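Local coordinates for protein 2-oxoadipate dioxygenase/decarboxylase, chloroplastic/amyloplastic (Oryza sativa, PDB 6W1K) that catalyses the iron(II)- and oxygen-dependent decarboxylation and hydroxylation of 2-oxoadipate to D-2-hydroxyglutarate in plant lysine breakdown, at residues 76-79 with 80-84; 25-28 with 29-33. All coordinates share one frame; numbering follows the deposited sequence.

Contact 1 (76-79 with 80-84); sequences AEFF and TDFGY
Phe79 O takes a hydrogen bond from Tyr84 N, five residues on, at 3.0 Å. The donor stands above the carbonyl plane, 36° out of it. Phe82 N adds a weak bond to the same oxygen. Tyr84 folds back over this turn, and its CB lies 3.9 Å from Phe79 CB. The two rings then meet T-shaped, planes at 72°, with the CD1 edge of Phe79 pointing at one face of Tyr84. Tyr84 OH is bonded elsewhere, to Pro120 O. One face of the Phe79 ring receives Phe78 CD2, 3.7 Å above the centre. Phe78 also meets Phe82, four residues on and just past the helix end. There Phe78 CE1 comes 3.4 Å from Phe82 CE2, the ring planes inclined at 56°. On the polar side Asp81 N bonds to Glu77 O. The carboxylates of Glu77 and Asp81 bring like charges near each other, Glu77 OE1 to Asp81 OD2 being 4.5 Å. Gly83, with positive phi, is the C-prime residue, and its N bonds to Thr80 O at 3.2 Å. The Tyr84 N to Phe79 O and Gly83 N to Thr80 O bonds make the Schellman motif that ends helix 72-81, from which the chain passes into strand 85-92.

Contact 2 (25-28 with 29-33); sequences VISN and MEKVY
Lys31 turns back along the helix, and its NZ is held by two oxygens from the preceding turn. The chain bends at chi2 and again at chi4 (61°), which brings the ammonium group round to Ser27 and Asn28. Lys31 NZ gives a hydrogen bond to Ser27 OG at 2.8 Å. The hydroxyl is placed for this by a chi1 of 172°, which sets OG beside the serine carbonyl carbon. A second bond runs from Lys31 NZ to Asn28 OD1 at 3.2 Å. Here the nitrogen sits above the amide's carbonyl plane, 41° out of it, and the two side chains cross at a slant. An alanine in place of Ser27 is likely to cost the ammonium group the shorter of these two bonds and let the end of the lysine swing more freely. The apolar side of the helix is built differently. Met29 stretches back along the previous turn, extended beyond CG. Its SD passes 4.1 Å from Ile26 CG2, and its CE lies 4.5 Å from Val25 CG1. Phe62 of strand 57-65 and Thr155 of helix 154-160 also touch Met29. Met29 N to Val25 O, at 3.0 Å, is one of the i to i+4 backbone bonds of the helix. This is an amphipathic alpha-helix, with i to i+3 and i to i+4 side-chain pairs, whose apolar side packs between strand 57-65 of the sheet and helix 154-160.

How the contacts relate
Contact 2 comes first in the chain, within helix 16-36, and contact 1 follows at the end of helix 72-81. Their centres are about 16 Å apart, but the two helices touch through apolar side chains. Phe78 CZ rests 3.5 Å from Val25 CG1, and Phe79 CZ lies 4.2 Å from Met29 CE. Neither contact supplies a metal ligand. The nickel ion in this structure is bound by His59, His195 and Glu267. The side chain of Tyr84 is about 8 Å from that of His59, and that of Ile26 about 11 Å. Bound 2-oxoadipate is about 13 Å from the Phe79 side chain and about 14 Å from that of Met29.

Contact 1 (76-79 with 80-84)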
# COMPACT_ATOMS: atom_id res chain seq x y z
N ALA A 76 -5.33 -12.09 0.52
CA ALA A 76 -4.27 -12.67 1.35
C ALA A 76 -3.90 -14.06 0.88
O ALA A 76 -2.75 -14.45 1.00
CB ALA A 76 -4.68 -12.76 2.81
N GLU A 77 -4.87 -14.83 0.39
CA GLU A 77 -4.62 -16.21 -0.03
C GLU A 77 -3.61 -16.29 -1.18
O GLU A 77 -2.82 -17.24 -1.26
CB GLU A 77 -5.94 -16.84 -0.44
CG GLU A 77 -5.95 -18.34 -0.50
CD GLU A 77 -7.16 -18.90 -1.27
OE1 GLU A 77 -7.04 -20.03 -1.79
OE2 GLU A 77 -8.21 -18.20 -1.37
N PHE A 78 -3.66 -15.34 -2.11
CA PHE A 78 -2.63 -15.29 -3.14
C PHE A 78 -1.25 -15.18 -2.52
O PHE A 78 -0.34 -15.96 -2.84
CB PHE A 78 -2.87 -14.11 -4.08
CG PHE A 78 -1.70 -13.84 -5.01
CD1 PHE A 78 -1.37 -14.74 -6.00
CD2 PHE A 78 -0.93 -12.70 -4.85
CE1 PHE A 78 -0.28 -14.51 -6.87
CE2 PHE A 78 0.15 -12.45 -5.70
CZ PHE A 78 0.49 -13.37 -6.70
N PHE A 79 -1.06 -14.19 -1.63
CA PHE A 79 0.27 -13.93 -1.08
C PHE A 79 0.74 -15.08 -0.21
O PHE A 79 1.92 -15.46 -0.27
CB PHE A 79 0.32 -12.59 -0.32
CG PHE A 79 0.14 -11.42 -1.23
CD1 PHE A 79 1.17 -11.02 -2.08
CD2 PHE A 79 -1.08 -10.75 -1.30
CE1 PHE A 79 1.02 -10.01 -2.95
CE2 PHE A 79 -1.23 -9.74 -2.19
CZ PHE A 79 -0.18 -9.36 -3.02
N THR A 80 -0.16 -15.69 0.59
CA THR A 80 0.26 -16.84 1.39
C THR A 80 0.52 -18.08 0.53
O THR A 80 1.33 -18.92 0.91
CB THR A 80 -0.74 -17.17 2.51
OG1 THR A 80 -2.04 -17.42 1.97
CG2 THR A 80 -0.81 -15.99 3.50
N ASP A 81 -0.14 -18.21 -0.64
CA ASP A 81 0.25 -19.24 -1.60
C ASP A 81 1.71 -19.06 -2.08
O ASP A 81 2.38 -20.02 -2.42
CB ASP A 81 -0.68 -19.21 -2.82
CG ASP A 81 -2.06 -19.83 -2.57
OD1 ASP A 81 -2.29 -20.49 -1.54
OD2 ASP A 81 -2.93 -19.62 -3.45
N PHE A 82 2.20 -17.83 -2.11
CA PHE A 82 3.57 -17.52 -2.47
C PHE A 82 4.42 -17.14 -1.25
O PHE A 82 5.32 -16.30 -1.33
CB PHE A 82 3.56 -16.46 -3.57
CG PHE A 82 3.07 -17.03 -4.88
CD1 PHE A 82 3.92 -17.82 -5.67
CD2 PHE A 82 1.75 -16.86 -5.28
CE1 PHE A 82 3.47 -18.44 -6.84
CE2 PHE A 82 1.29 -17.46 -6.46
CZ PHE A 82 2.15 -18.24 -7.24
N GLY A 83 4.21 -17.85 -0.14
CA GLY A 83 5.16 -17.89 0.95
C GLY A 83 5.12 -16.71 1.90
O GLY A 83 5.94 -16.64 2.83
N TYR A 84 4.18 -15.79 1.73
CA TYR A 84 4.02 -14.72 2.70
C TYR A 84 3.39 -15.23 4.00
O TYR A 84 2.65 -16.22 4.02
CB TYR A 84 3.18 -13.58 2.15
CG TYR A 84 3.94 -12.64 1.25
CD1 TYR A 84 4.35 -13.05 -0.01
CD2 TYR A 84 4.29 -11.36 1.68
CE1 TYR A 84 5.05 -12.19 -0.83
CE2 TYR A 84 4.99 -10.50 0.87
CZ TYR A 84 5.35 -10.92 -0.40
OH TYR A 84 6.07 -10.08 -1.22

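Contact 2 (25-28 with 29-33)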
# COMPACT_ATOMS: atom_id res chain seq x y z
N VAL A 25 3.73 -11.35 -11.45
CA VAL A 25 2.41 -10.90 -11.04
C VAL A 25 2.49 -9.51 -10.41
O VAL A 25 1.69 -8.61 -10.73
CB VAL A 25 1.76 -11.92 -10.08
CG1 VAL A 25 0.40 -11.37 -9.56
CG2 VAL A 25 1.48 -13.28 -10.75
N ILE A 26 3.43 -9.31 -9.49
CA ILE A 26 3.47 -8.01 -8.82
C ILE A 26 3.98 -6.98 -9.81
O ILE A 26 3.65 -5.79 -9.67
CB ILE A 26 4.28 -8.01 -7.50
CG1 ILE A 26 5.69 -8.56 -7.64
CG2 ILE A 26 3.49 -8.78 -6.45
CD1 ILE A 26 6.62 -8.20 -6.47
N SER A 27 4.71 -7.41 -10.83
CA SER A 27 5.13 -6.50 -11.88
C SER A 27 3.92 -6.00 -12.66
O SER A 27 3.84 -4.82 -12.99
CB SER A 27 6.13 -7.20 -12.80
OG SER A 27 6.38 -6.40 -13.92
N ASN A 28 2.94 -6.88 -12.90
CA ASN A 28 1.73 -6.45 -13.59
C ASN A 28 0.88 -5.54 -12.71
O ASN A 28 0.28 -4.59 -13.21
CB ASN A 28 0.94 -7.67 -14.08
CG ASN A 28 1.55 -8.26 -15.32
OD1 ASN A 28 2.13 -7.53 -16.11
ND2 ASN A 28 1.47 -9.57 -15.49
N MET A 29 0.83 -5.80 -11.39
CA MET A 29 0.15 -4.86 -10.51
C MET A 29 0.78 -3.48 -10.63
O MET A 29 0.07 -2.46 -10.71
CB MET A 29 0.20 -5.35 -9.07
CG MET A 29 -0.51 -6.69 -8.83
SD MET A 29 -0.23 -7.28 -7.13
CE MET A 29 -1.60 -8.38 -6.88
N GLU A 30 2.10 -3.43 -10.62
CA GLU A 30 2.83 -2.17 -10.71
C GLU A 30 2.62 -1.49 -12.05
O GLU A 30 2.61 -0.25 -12.12
CB GLU A 30 4.32 -2.43 -10.53
CG GLU A 30 5.18 -1.22 -10.64
CD GLU A 30 6.63 -1.57 -10.94
OE1 GLU A 30 6.91 -2.21 -11.98
OE2 GLU A 30 7.51 -1.20 -10.15
N LYS A 31 2.46 -2.27 -13.13
CA LYS A 31 2.25 -1.66 -14.44
C LYS A 31 0.93 -0.89 -14.51
O LYS A 31 0.88 0.20 -15.08
CB LYS A 31 2.28 -2.74 -15.53
CG LYS A 31 3.57 -3.53 -15.57
CD LYS A 31 4.02 -3.84 -17.00
CE LYS A 31 5.26 -4.77 -17.02
NZ LYS A 31 4.96 -6.10 -16.35
N VAL A 32 -0.16 -1.48 -13.99
CA VAL A 32 -1.44 -0.78 -13.92
C VAL A 32 -1.30 0.50 -13.09
O VAL A 32 -1.76 1.58 -13.48
CB VAL A 32 -2.54 -1.68 -13.34
CG1 VAL A 32 -3.85 -0.85 -13.12
CG2 VAL A 32 -2.81 -2.86 -14.26
N TYR A 33 -0.68 0.37 -11.91
CA TYR A 33 -0.44 1.51 -11.02
C TYR A 33 0.28 2.65 -11.71
O TYR A 33 -0.14 3.81 -11.65
CB TYR A 33 0.37 1.00 -9.83
CG TYR A 33 0.95 1.98 -8.86
CD1 TYR A 33 2.33 2.14 -8.79
CD2 TYR A 33 0.14 2.64 -7.92
CE1 TYR A 33 2.90 2.96 -7.86
CE2 TYR A 33 0.71 3.50 -6.98
CZ TYR A 33 2.10 3.62 -6.95
OH TYR A 33 2.71 4.42 -6.04